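Local coordinates for putative sugar ABC transport system, substrate-binding protein (Bordetella parapertussis, PDB 5IX8) that probably binds a sugar in the periplasm, as the substrate-binding protein of an ABC transport system, at residues Ile33-Val38 against Met257-Val262; Arg42-Glu47 against Ile261-Ile266; Leu16-Thr21 against Tyr77-Pro82; Asp27-Gly32 against Ala250-Val255. One frame throughout, in Å; residues are numbered along the deposited sequence.

Overall arrangement
Contacts 1 to 3 lie in the lobe built on the parallel sheet; contact 4 lies at its border with the lobe of the mixed sheet. Contacts 4, 1 and 2 follow one another along helices 28-43 and 254-270, with centres about 10 Å apart (4 to 1) and about 8 Å apart (1 to 2). Contact 3 pairs strands 17-22 and 77-80 of the sheet they cover, its centre about 10 Å from that of contact 1, with Ile37 and Ile261 resting on Val20 and Val79. Strand 17-22 leads into helix 28-43, strand 77-80 follows, and helix 254-270 returns more than 200 residues after its partner, soon after strand 246-250 of the mixed sheet, so contact 4 lies where the chain passes between lobes, as in periplasmic binding proteins.

Contact 1: Ile33-Val38 against Met257-Val262; sequences IAYGIV and MGRLIV
Tyr35 and Arg259 reach out side by side in the same direction, with the ring and guanidinium planes nearly perpendicular (84°). NH2 of Arg259 comes within 3.8 Å of CE2 of Tyr35, while NH1 forms salt bridges with Asp39 and Glu40 one turn further along helix 28-43. The extended chain of Arg259, from CG to NE, thus runs over one side of helix 28-43, its CG lying 3.7 Å from the carbonyl O of Gly36. Next to these polar groups the backbones meet. Gly36 and Gly258 face each other, CA to CA 4.1 Å, and the segment axes close to 6.6 Å at a crossing angle of -40°. This is a glycine-mediated helix-helix crossing, in which CA of Gly258 directs a C-H at O of Ile33 (3.5 Å), so close that a beta carbon on this glycine would have no place. The helices belong to the periplasmic binding protein fold and lie together on its parallel sheet. On the sheet side, Ile37 has CG1 beside its backbone N, which lays that atom 3.5 Å from O of Gly258. The Ile37 and Val262 side chains cross obliquely, CG2 to CG2 at 4.0 Å, and Ile33 places CG2 against CD1 of Ile261.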
loop_
_atom_site.group_PDB
_atom_site.type_symbol
_atom_site.label_atom_id
_atom_site.label_comp_id
_atom_site.label_asym_id
_atom_site.label_seq_id
_atom_site.Cartn_x
_atom_site.Cartn_y
_atom_site.Cartn_z
ATOM N N ILE A 33 -0.132 -8.779 -1.387
ATOM C CA ILE A 33 1.244 -8.938 -1.838
ATOM C C ILE A 33 1.745 -10.341 -1.526
ATOM O O ILE A 33 2.316 -11.026 -2.392
ATOM C CB ILE A 33 2.148 -7.870 -1.206
ATOM C CG1 ILE A 33 1.690 -6.477 -1.628
ATOM C CG2 ILE A 33 3.596 -8.169 -1.568
ATOM C CD1 ILE A 33 2.455 -5.384 -0.925
ATOM N N ALA A 34 1.505 -10.804 -0.293
ATOM C CA ALA A 34 1.958 -12.138 0.107
ATOM C C ALA A 34 1.313 -13.221 -0.749
ATOM O O ALA A 34 2.005 -14.127 -1.216
ATOM C CB ALA A 34 1.668 -12.392 1.587
ATOM N N TYR A 35 -0.005 -13.114 -1.000
ATOM C CA TYR A 35 -0.678 -14.058 -1.892
ATOM C C TYR A 35 -0.068 -14.025 -3.302
ATOM O O TYR A 35 0.171 -15.076 -3.917
ATOM C CB TYR A 35 -2.182 -13.760 -1.965
ATOM C CG TYR A 35 -2.808 -14.573 -3.059
ATOM C CD1 TYR A 35 -2.987 -15.949 -2.901
ATOM C CD2 TYR A 35 -3.171 -13.985 -4.279
ATOM C CE1 TYR A 35 -3.500 -16.711 -3.943
ATOM C CE2 TYR A 35 -3.690 -14.744 -5.321
ATOM C CZ TYR A 35 -3.864 -16.117 -5.129
ATOM O OH TYR A 35 -4.403 -16.917 -6.118
ATOM N N GLY A 36 0.153 -12.821 -3.851
ATOM C CA GLY A 36 0.706 -12.730 -5.201
ATOM C C GLY A 36 2.071 -13.370 -5.284
ATOM O O GLY A 36 2.385 -14.073 -6.252
ATOM N N ILE A 37 2.893 -13.180 -4.242
ATOM C CA ILE A 37 4.205 -13.827 -4.237
ATOM C C ILE A 37 4.063 -15.346 -4.193
ATOM O O ILE A 37 4.700 -16.076 -4.970
ATOM C CB ILE A 37 5.046 -13.319 -3.053
ATOM C CG1 ILE A 37 5.397 -11.833 -3.274
ATOM C CG2 ILE A 37 6.324 -14.156 -2.922
ATOM C CD1 ILE A 37 6.123 -11.226 -2.056
ATOM N N VAL A 38 3.270 -15.847 -3.247
ATOM C CA VAL A 38 3.137 -17.301 -3.061
ATOM C C VAL A 38 2.529 -17.959 -4.297
ATOM O O VAL A 38 3.015 -18.993 -4.796
ATOM C CB VAL A 38 2.302 -17.576 -1.802
ATOM C CG1 VAL A 38 1.909 -19.060 -1.751
ATOM C CG2 VAL A 38 3.098 -17.167 -0.584
HETATM N N MSE A 257 1.323 -6.804 -7.467
HETATM C CA MSE A 257 2.653 -6.390 -7.022
HETATM C C MSE A 257 3.454 -7.605 -6.602
HETATM O O MSE A 257 4.641 -7.719 -6.940
HETATM C CB MSE A 257 2.593 -5.410 -5.859
HETATM C CG MSE A 257 1.968 -4.084 -6.198
HETATM SE SE MSE A 257 1.859 -2.951 -4.571
HETATM C CE MSE A 257 0.433 -1.821 -5.196
ATOM N N GLY A 258 2.793 -8.532 -5.893
ATOM C CA GLY A 258 3.470 -9.755 -5.477
ATOM C C GLY A 258 3.900 -10.611 -6.656
ATOM O O GLY A 258 5.005 -11.144 -6.674
ATOM N N ARG A 259 3.019 -10.768 -7.650
ATOM C CA ARG A 259 3.388 -11.535 -8.841
ATOM C C ARG A 259 4.563 -10.897 -9.545
ATOM O O ARG A 259 5.477 -11.594 -10.022
ATOM C CB ARG A 259 2.209 -11.638 -9.801
ATOM C CG ARG A 259 0.974 -12.285 -9.214
ATOM C CD ARG A 259 0.002 -12.629 -10.363
ATOM N NE ARG A 259 -1.232 -13.191 -9.845
ATOM C CZ ARG A 259 -1.342 -14.433 -9.378
ATOM N NH1 ARG A 259 -0.295 -15.280 -9.416
ATOM N NH2 ARG A 259 -2.512 -14.828 -8.883
ATOM N N LEU A 260 4.527 -9.573 -9.677
ATOM C CA LEU A 260 5.625 -8.886 -10.332
ATOM C C LEU A 260 6.927 -9.047 -9.566
ATOM O O LEU A 260 7.976 -9.196 -10.175
ATOM C CB LEU A 260 5.289 -7.410 -10.508
ATOM C CG LEU A 260 4.162 -7.128 -11.482
ATOM C CD1 LEU A 260 3.703 -5.668 -11.370
ATOM C CD2 LEU A 260 4.565 -7.463 -12.932
ATOM N N ILE A 261 6.887 -9.027 -8.239
ATOM C CA ILE A 261 8.123 -9.244 -7.480
ATOM C C ILE A 261 8.783 -10.565 -7.869
ATOM O O ILE A 261 10.004 -10.644 -8.062
ATOM C CB ILE A 261 7.815 -9.159 -5.970
ATOM C CG1 ILE A 261 7.631 -7.661 -5.598
ATOM C CG2 ILE A 261 8.915 -9.820 -5.158
ATOM C CD1 ILE A 261 6.916 -7.446 -4.267
ATOM N N VAL A 262 7.990 -11.623 -7.998
ATOM C CA VAL A 262 8.545 -12.919 -8.393
ATOM C C VAL A 262 9.127 -12.855 -9.804
ATOM O O VAL A 262 10.241 -13.351 -10.069
ATOM C CB VAL A 262 7.467 -14.011 -8.274
ATOM C CG1 VAL A 262 7.950 -15.334 -8.879
ATOM C CG2 VAL A 262 7.094 -14.188 -6.807
#

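Contact 2: Arg42-Glu47 against Ile261-Ile266; sequences RRSNVE and IVQYAI
OE1 of Gln263 is gripped twice, by the backbone N of Ile10 and by NH1 of Arg267, while NE2 of the same amide donates to the carboxylate of Glu40. With both ends of the amide engaged, its rotation is fixed. The chain bends at chi2 (-67°), bringing NE2 to 3.3 Å from OG of Ser44, but the angle is too poor for a bond. A water joins the two instead: it donates to OG of Ser44 over 2.8 Å and accepts a weak bond from NE2 of Gln263. OG also bonds to O of Glu40, in the preceding turn of helix 28-43, which ties the serine back to the helix it follows. After this the chain turns through Asn45, with positive phi, into strand 47-53, the helix-to-strand step of a beta-alpha-beta unit in the periplasmic binding protein fold. Helix 254-270 packs against this turn through its apolar side. Val46 sends CG2, the branch beside its backbone N, obliquely across Ile266, 3.8 Å from CG1 and almost as near CD1. CD1 of Ile266 also reaches CB of Ser44, at 3.8 Å, so the isoleucine tip touches both residues. Val262 adds its CG1 branch, 4.1 Å from CG2 of Val46. Leu18 of strand 17-22 touches both valines from the sheet.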
loop_
_atom_site.group_PDB
_atom_site.type_symbol
_atom_site.label_atom_id
_atom_site.label_comp_id
_atom_site.label_asym_id
_atom_site.label_seq_id
_atom_site.Cartn_x
_atom_site.Cartn_y
_atom_site.Cartn_z
ATOM N N ARG A 42 4.561 -20.604 -7.101
ATOM C CA ARG A 42 4.228 -21.994 -7.442
ATOM C C ARG A 42 3.939 -22.155 -8.932
ATOM O O ARG A 42 3.839 -23.292 -9.412
ATOM C CB ARG A 42 3.054 -22.468 -6.590
ATOM C CG ARG A 42 1.767 -21.731 -6.899
ATOM C CD ARG A 42 0.617 -22.176 -5.981
ATOM N NE ARG A 42 0.020 -23.458 -6.406
ATOM C CZ ARG A 42 -0.978 -23.561 -7.297
ATOM N NH1 ARG A 42 -1.494 -22.460 -7.851
ATOM N NH2 ARG A 42 -1.454 -24.752 -7.630
ATOM N N ARG A 43 3.797 -21.049 -9.667
ATOM C CA ARG A 43 3.717 -21.088 -11.118
ATOM C C ARG A 43 5.090 -21.022 -11.763
ATOM O O ARG A 43 5.222 -21.269 -12.977
ATOM C CB ARG A 43 2.872 -19.917 -11.605
ATOM C CG ARG A 43 1.461 -19.975 -11.101
ATOM C CD ARG A 43 0.798 -18.674 -11.469
ATOM N NE ARG A 43 -0.573 -18.534 -11.001
ATOM C CZ ARG A 43 -1.647 -18.503 -11.779
ATOM N NH1 ARG A 43 -1.538 -18.643 -13.089
ATOM N NH2 ARG A 43 -2.833 -18.290 -11.232
ATOM N N SER A 44 6.121 -20.723 -10.978
ATOM C CA SER A 44 7.366 -20.239 -11.552
ATOM C C SER A 44 8.609 -20.930 -11.007
ATOM O O SER A 44 9.717 -20.425 -11.228
ATOM C CB SER A 44 7.501 -18.723 -11.314
ATOM O OG SER A 44 6.353 -18.015 -11.786
ATOM N N ASN A 45 8.461 -22.037 -10.272
ATOM C CA ASN A 45 9.598 -22.773 -9.694
ATOM C C ASN A 45 10.424 -21.909 -8.733
ATOM O O ASN A 45 11.662 -21.944 -8.735
ATOM C CB ASN A 45 10.492 -23.365 -10.781
ATOM C CG ASN A 45 11.513 -24.334 -10.198
ATOM O OD1 ASN A 45 11.191 -25.106 -9.277
ATOM N ND2 ASN A 45 12.742 -24.302 -10.721
ATOM N N VAL A 46 9.742 -21.131 -7.904
ATOM C CA VAL A 46 10.380 -20.292 -6.894
ATOM C C VAL A 46 9.906 -20.780 -5.542
ATOM O O VAL A 46 8.727 -21.134 -5.380
ATOM C CB VAL A 46 10.045 -18.797 -7.094
ATOM C CG1 VAL A 46 10.485 -17.973 -5.884
ATOM C CG2 VAL A 46 10.749 -18.300 -8.383
ATOM N N GLU A 47 10.819 -20.818 -4.568
ATOM C CA GLU A 47 10.486 -21.283 -3.226
ATOM C C GLU A 47 10.328 -20.090 -2.294
ATOM O O GLU A 47 11.228 -19.245 -2.200
ATOM C CB GLU A 47 11.580 -22.204 -2.696
ATOM C CG GLU A 47 11.293 -22.766 -1.340
ATOM C CD GLU A 47 12.428 -23.626 -0.823
ATOM O OE1 GLU A 47 13.347 -23.934 -1.608
ATOM O OE2 GLU A 47 12.407 -23.993 0.369
ATOM N N ILE A 261 6.887 -9.027 -8.239
ATOM C CA ILE A 261 8.123 -9.244 -7.480
ATOM C C ILE A 261 8.783 -10.565 -7.869
ATOM O O ILE A 261 10.004 -10.644 -8.062
ATOM C CB ILE A 261 7.815 -9.159 -5.970
ATOM C CG1 ILE A 261 7.631 -7.661 -5.598
ATOM C CG2 ILE A 261 8.915 -9.820 -5.158
ATOM C CD1 ILE A 261 6.916 -7.446 -4.267
ATOM N N VAL A 262 7.990 -11.623 -7.998
ATOM C CA VAL A 262 8.545 -12.919 -8.393
ATOM C C VAL A 262 9.127 -12.855 -9.804
ATOM O O VAL A 262 10.241 -13.351 -10.069
ATOM C CB VAL A 262 7.467 -14.011 -8.274
ATOM C CG1 VAL A 262 7.950 -15.334 -8.879
ATOM C CG2 VAL A 262 7.094 -14.188 -6.807
ATOM N N GLN A 263 8.373 -12.267 -10.747
ATOM C CA GLN A 263 8.851 -12.249 -12.130
ATOM C C GLN A 263 10.102 -11.383 -12.286
ATOM O O GLN A 263 10.990 -11.703 -13.098
ATOM C CB GLN A 263 7.738 -11.769 -13.068
ATOM C CG GLN A 263 6.614 -12.817 -13.184
ATOM C CD GLN A 263 7.107 -14.072 -13.891
ATOM O OE1 GLN A 263 8.029 -14.005 -14.693
ATOM N NE2 GLN A 263 6.515 -15.223 -13.580
ATOM N N TYR A 264 10.185 -10.284 -11.526
ATOM C CA TYR A 264 11.377 -9.443 -11.561
ATOM C C TYR A 264 12.558 -10.150 -10.911
ATOM O O TYR A 264 13.699 -10.068 -11.416
ATOM C CB TYR A 264 11.122 -8.100 -10.844
ATOM C CG TYR A 264 10.412 -7.022 -11.651
ATOM C CD1 TYR A 264 9.157 -7.255 -12.239
ATOM C CD2 TYR A 264 11.004 -5.765 -11.816
ATOM C CE1 TYR A 264 8.532 -6.276 -12.981
ATOM C CE2 TYR A 264 10.381 -4.752 -12.554
ATOM C CZ TYR A 264 9.155 -5.012 -13.135
ATOM O OH TYR A 264 8.537 -4.019 -13.861
ATOM N N ALA A 265 12.307 -10.834 -9.779
ATOM C CA ALA A 265 13.395 -11.523 -9.075
ATOM C C ALA A 265 14.022 -12.616 -9.945
ATOM O O ALA A 265 15.257 -12.790 -9.934
ATOM C CB ALA A 265 12.897 -12.120 -7.751
ATOM N N ILE A 266 13.202 -13.378 -10.690
ATOM C CA ILE A 266 13.778 -14.436 -11.532
ATOM C C ILE A 266 14.722 -13.833 -12.549
ATOM O O ILE A 266 15.828 -14.352 -12.791
ATOM C CB ILE A 266 12.679 -15.244 -12.242
ATOM C CG1 ILE A 266 11.827 -16.018 -11.241
ATOM C CG2 ILE A 266 13.292 -16.225 -13.242
ATOM C CD1 ILE A 266 10.511 -16.532 -11.838
HETATM O O HOH W 1 5.520 -17.879 -14.421
#

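Contact 3: Leu16-Thr21 against Tyr77-Pro82; sequences LKLGVT and YAVLSP
The Tyr77 ring is approached obliquely by two leucine methyls: CD2 of Leu16 lies 3.8 Å from its CD1, and CD2 of Leu18 sits nearer the root of the side chain, 3.6 Å from CB. The phenol OH is hydrogen-bonded to Glu268 of helix 254-270. Tyr77 opens strand 77-80, which pairs in parallel with strand 17-22 inside the Rossmann-like sheet of the periplasmic binding protein fold, with strand 47-53 on the far side of 17-22 and 101-105 beyond 77-80. The bonding begins with a weak link from Tyr77 N to Lys17 O and is firmer from Gly19 on. Gly19 bonds through its N to Tyr77 O and through its O to Val79 N, the latter at 2.7 Å; Thr21 does likewise with Val79 O and Ser81 N. The bond from Thr21 N meets Val79 O almost along the C=O axis (174°). Leu18, Val20, Tyr77 and Val79 share the face turned to helices 28-43 and 254-270, and Val20 and Val79 lie side by side there, CG2 of the first 4.1 Å from CB of the second. The other face carries Ala78, Thr21 and Leu80 against helix 60-73. With its OG1 anti to the backbone N and bonded to Gln63 and Gln66, Thr21 turns CG2 into the crowded position between N and carbonyl carbon, 3.8 Å from CD1 of Leu80.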
loop_
_atom_site.group_PDB
_atom_site.type_symbol
_atom_site.label_atom_id
_atom_site.label_comp_id
_atom_site.label_asym_id
_atom_site.label_seq_id
_atom_site.Cartn_x
_atom_site.Cartn_y
_atom_site.Cartn_z
ATOM N N LEU A 16 15.819 -20.608 -6.543
ATOM C CA LEU A 16 15.563 -19.244 -6.110
ATOM C C LEU A 16 14.658 -19.290 -4.890
ATOM O O LEU A 16 13.514 -19.747 -4.981
ATOM C CB LEU A 16 14.930 -18.431 -7.244
ATOM C CG LEU A 16 15.001 -16.894 -7.127
ATOM C CD1 LEU A 16 14.575 -16.258 -8.434
ATOM C CD2 LEU A 16 14.180 -16.312 -5.920
ATOM N N LYS A 17 15.167 -18.824 -3.757
ATOM C CA LYS A 17 14.428 -18.826 -2.493
ATOM C C LYS A 17 14.164 -17.403 -2.031
ATOM O O LYS A 17 15.071 -16.556 -2.044
ATOM C CB LYS A 17 15.210 -19.576 -1.395
ATOM C CG LYS A 17 15.448 -21.048 -1.712
ATOM C CD LYS A 17 16.587 -21.643 -0.826
ATOM C CE LYS A 17 16.223 -21.756 0.616
ATOM N NZ LYS A 17 16.910 -22.915 1.326
ATOM N N LEU A 18 12.931 -17.141 -1.626
ATOM C CA LEU A 18 12.536 -15.841 -1.096
ATOM C C LEU A 18 12.171 -15.950 0.377
ATOM O O LEU A 18 11.509 -16.911 0.791
ATOM C CB LEU A 18 11.311 -15.268 -1.833
ATOM C CG LEU A 18 11.384 -15.121 -3.349
ATOM C CD1 LEU A 18 9.994 -14.736 -3.933
ATOM C CD2 LEU A 18 12.381 -14.080 -3.669
ATOM N N GLY A 19 12.533 -14.936 1.150
ATOM C CA GLY A 19 11.939 -14.713 2.469
ATOM C C GLY A 19 11.201 -13.392 2.413
ATOM O O GLY A 19 11.717 -12.430 1.859
ATOM N N VAL A 20 9.999 -13.352 3.001
ATOM C CA VAL A 20 9.104 -12.194 2.923
ATOM C C VAL A 20 8.777 -11.727 4.332
ATOM O O VAL A 20 8.332 -12.528 5.161
ATOM C CB VAL A 20 7.790 -12.543 2.193
ATOM C CG1 VAL A 20 6.842 -11.313 2.135
ATOM C CG2 VAL A 20 8.060 -13.136 0.811
ATOM N N THR A 21 8.960 -10.431 4.603
ATOM C CA THR A 21 8.397 -9.854 5.822
ATOM C C THR A 21 7.607 -8.587 5.499
ATOM O O THR A 21 8.106 -7.682 4.827
ATOM C CB THR A 21 9.482 -9.576 6.877
ATOM O OG1 THR A 21 8.879 -8.927 7.989
ATOM C CG2 THR A 21 10.630 -8.721 6.335
ATOM N N TYR A 77 16.722 -13.683 -1.956
ATOM C CA TYR A 77 16.153 -12.349 -1.849
ATOM C C TYR A 77 15.309 -12.275 -0.599
ATOM O O TYR A 77 14.557 -13.204 -0.287
ATOM C CB TYR A 77 15.263 -11.970 -3.037
ATOM C CG TYR A 77 16.022 -11.978 -4.326
ATOM C CD1 TYR A 77 16.184 -13.149 -5.038
ATOM C CD2 TYR A 77 16.591 -10.812 -4.837
ATOM C CE1 TYR A 77 16.914 -13.170 -6.205
ATOM C CE2 TYR A 77 17.311 -10.829 -6.022
ATOM C CZ TYR A 77 17.469 -12.012 -6.697
ATOM O OH TYR A 77 18.208 -12.054 -7.854
ATOM N N ALA A 78 15.414 -11.152 0.088
ATOM C CA ALA A 78 14.463 -10.773 1.121
ATOM C C ALA A 78 13.483 -9.802 0.505
ATOM O O ALA A 78 13.893 -8.919 -0.240
ATOM C CB ALA A 78 15.199 -10.100 2.285
ATOM N N VAL A 79 12.193 -9.962 0.793
ATOM C CA VAL A 79 11.158 -9.050 0.315
ATOM C C VAL A 79 10.601 -8.325 1.532
ATOM O O VAL A 79 10.191 -8.971 2.494
ATOM C CB VAL A 79 10.045 -9.814 -0.425
ATOM C CG1 VAL A 79 8.927 -8.857 -0.885
ATOM C CG2 VAL A 79 10.631 -10.616 -1.581
ATOM N N LEU A 80 10.602 -6.991 1.500
ATOM C CA LEU A 80 10.403 -6.179 2.690
ATOM C C LEU A 80 9.316 -5.137 2.452
ATOM O O LEU A 80 9.432 -4.323 1.532
ATOM C CB LEU A 80 11.715 -5.475 3.072
ATOM C CG LEU A 80 11.594 -4.414 4.160
ATOM C CD1 LEU A 80 11.101 -5.069 5.475
ATOM C CD2 LEU A 80 12.962 -3.688 4.308
ATOM N N SER A 81 8.275 -5.162 3.287
ATOM C CA SER A 81 7.380 -4.020 3.505
ATOM C C SER A 81 7.631 -3.547 4.923
ATOM O O SER A 81 7.259 -4.257 5.866
ATOM C CB SER A 81 5.910 -4.409 3.335
ATOM O OG SER A 81 5.635 -4.907 2.045
ATOM N N PRO A 82 8.244 -2.386 5.135
ATOM C CA PRO A 82 8.787 -2.068 6.463
ATOM C C PRO A 82 7.766 -1.460 7.415
ATOM O O PRO A 82 6.830 -0.765 7.021
ATOM C CB PRO A 82 9.896 -1.053 6.138
ATOM C CG PRO A 82 9.315 -0.294 4.957
ATOM C CD PRO A 82 8.582 -1.357 4.130
#

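Contact 4: Asp27-Gly32 against Ala250-Val255; sequences DNFYKG and ASEPGV
Phe29 and Glu252 meet at about a right angle, with OE1 of the glutamate over one face of the ring, offset toward the rim and 3.6 Å from CE1. The carboxylate is tilted 48° to the ring, and CB of Glu252 also packs on CD1 of Phe29, at 3.7 Å. Beside this pair the backbones close in: CA of Val255 sends a C-H to O of Gly32 over 3.4 Å, and CG2 of Val255 lies 3.8 Å from that same oxygen. The absence of a side chain on Gly254 permits the approach to O of Phe29. A water bridges the two segments, donating to O of Asn28 at 2.7 Å and accepting a weak bond from Gly254 N. Further out, the acidic group is held by a salt bridge from OE1 to Arg158 and a hydrogen bond from OE2 to Ser231, which probably favour its charged form. The backbone of Phe29 is anchored at the helix start, where Asp27, the N-cap, takes its N-H on OD1 (2.9 Å) from above the carboxylate plane; CG anti to the backbone N (chi1 179°) places the ring. Pro253, centre of an inverse gamma turn, turns segment 250-255 into its helix. Here helices 28-43 and 254-270 begin next to each other, the first entered from strand 17-22 of the parallel sheet, the second from strand 246-250 of the mixed sheet.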
loop_
_atom_site.group_PDB
_atom_site.type_symbol
_atom_site.label_atom_id
_atom_site.label_comp_id
_atom_site.label_asym_id
_atom_site.label_seq_id
_atom_site.Cartn_x
_atom_site.Cartn_y
_atom_site.Cartn_z
ATOM N N ASP A 27 -5.265 -6.582 6.506
ATOM C CA ASP A 27 -6.139 -6.074 5.449
ATOM C C ASP A 27 -5.793 -6.730 4.122
ATOM O O ASP A 27 -5.103 -7.745 4.101
ATOM C CB ASP A 27 -6.099 -4.539 5.354
ATOM C CG ASP A 27 -4.706 -3.961 5.026
ATOM O OD1 ASP A 27 -3.843 -4.651 4.442
ATOM O OD2 ASP A 27 -4.501 -2.747 5.332
ATOM N N ASN A 28 -6.308 -6.228 3.009
ATOM C CA ASN A 28 -6.037 -6.915 1.762
ATOM C C ASN A 28 -4.726 -6.506 1.130
ATOM O O ASN A 28 -4.345 -7.101 0.112
ATOM C CB ASN A 28 -7.156 -6.670 0.741
ATOM C CG ASN A 28 -8.365 -7.501 1.029
ATOM O OD1 ASN A 28 -8.258 -8.541 1.703
ATOM N ND2 ASN A 28 -9.532 -7.062 0.545
ATOM N N PHE A 29 -4.037 -5.497 1.668
ATOM C CA PHE A 29 -2.905 -4.963 0.915
ATOM C C PHE A 29 -1.672 -5.835 1.087
ATOM O O PHE A 29 -1.193 -6.434 0.121
ATOM C CB PHE A 29 -2.619 -3.515 1.330
ATOM C CG PHE A 29 -1.444 -2.900 0.601
ATOM C CD1 PHE A 29 -1.502 -2.701 -0.780
ATOM C CD2 PHE A 29 -0.265 -2.583 1.274
ATOM C CE1 PHE A 29 -0.424 -2.153 -1.487
ATOM C CE2 PHE A 29 0.820 -2.005 0.582
ATOM C CZ PHE A 29 0.733 -1.790 -0.804
ATOM N N TYR A 30 -1.094 -5.875 2.291
ATOM C CA TYR A 30 0.076 -6.745 2.437
ATOM C C TYR A 30 -0.293 -8.202 2.250
ATOM O O TYR A 30 0.527 -8.990 1.745
ATOM C CB TYR A 30 0.749 -6.573 3.809
ATOM C CG TYR A 30 1.083 -5.128 4.125
ATOM C CD1 TYR A 30 2.105 -4.454 3.444
ATOM C CD2 TYR A 30 0.401 -4.436 5.119
ATOM C CE1 TYR A 30 2.399 -3.111 3.734
ATOM C CE2 TYR A 30 0.701 -3.066 5.393
ATOM C CZ TYR A 30 1.706 -2.438 4.699
ATOM O OH TYR A 30 2.024 -1.126 4.922
ATOM N N LYS A 31 -1.500 -8.592 2.669
ATOM C CA LYS A 31 -1.910 -9.977 2.454
ATOM C C LYS A 31 -2.019 -10.278 0.960
ATOM O O LYS A 31 -1.653 -11.369 0.511
ATOM C CB LYS A 31 -3.238 -10.260 3.192
ATOM C CG LYS A 31 -3.587 -11.732 3.233
ATOM C CD LYS A 31 -5.025 -12.000 3.750
ATOM C CE LYS A 31 -5.214 -11.419 5.094
ATOM N NZ LYS A 31 -6.591 -11.616 5.645
ATOM N N GLY A 32 -2.503 -9.310 0.169
ATOM C CA GLY A 32 -2.469 -9.451 -1.283
ATOM C C GLY A 32 -1.064 -9.616 -1.838
ATOM O O GLY A 32 -0.815 -10.462 -2.709
ATOM N N ALA A 250 -9.079 4.483 -3.749
ATOM C CA ALA A 250 -7.988 4.170 -4.662
ATOM C C ALA A 250 -7.716 2.663 -4.627
ATOM O O ALA A 250 -7.671 2.063 -3.553
ATOM C CB ALA A 250 -6.752 4.980 -4.285
ATOM N N SER A 251 -7.588 2.039 -5.804
ATOM C CA SER A 251 -7.223 0.619 -5.865
ATOM C C SER A 251 -5.746 0.462 -5.515
ATOM O O SER A 251 -4.908 1.181 -6.051
ATOM C CB SER A 251 -7.500 0.062 -7.281
ATOM O OG SER A 251 -6.908 -1.225 -7.508
ATOM N N GLU A 252 -5.418 -0.450 -4.599
ATOM C CA GLU A 252 -4.025 -0.810 -4.338
ATOM C C GLU A 252 -3.851 -2.282 -4.679
ATOM O O GLU A 252 -4.245 -3.160 -3.889
ATOM C CB GLU A 252 -3.652 -0.525 -2.891
ATOM C CG GLU A 252 -3.639 0.984 -2.635
ATOM C CD GLU A 252 -3.065 1.354 -1.275
ATOM O OE1 GLU A 252 -1.866 1.087 -1.024
ATOM O OE2 GLU A 252 -3.819 1.901 -0.440
ATOM N N PRO A 253 -3.349 -2.595 -5.844
ATOM C CA PRO A 253 -3.362 -3.984 -6.342
ATOM C C PRO A 253 -2.199 -4.816 -5.799
ATOM O O PRO A 253 -1.225 -5.101 -6.478
ATOM C CB PRO A 253 -3.277 -3.788 -7.858
ATOM C CG PRO A 253 -2.494 -2.564 -8.006
ATOM C CD PRO A 253 -2.924 -1.649 -6.885
ATOM N N GLY A 254 -2.320 -5.218 -4.529
ATOM C CA GLY A 254 -1.236 -5.937 -3.874
ATOM C C GLY A 254 -0.912 -7.241 -4.584
ATOM O O GLY A 254 0.244 -7.661 -4.621
ATOM N N VAL A 255 -1.943 -7.925 -5.099
ATOM C CA VAL A 255 -1.735 -9.241 -5.692
ATOM C C VAL A 255 -0.821 -9.116 -6.896
ATOM O O VAL A 255 0.155 -9.851 -7.018
ATOM C CB VAL A 255 -3.071 -9.894 -6.082
ATOM C CG1 VAL A 255 -2.821 -11.165 -6.896
ATOM C CG2 VAL A 255 -3.899 -10.222 -4.839
HETATM O O HOH W 2 -4.015 -6.416 -2.454
#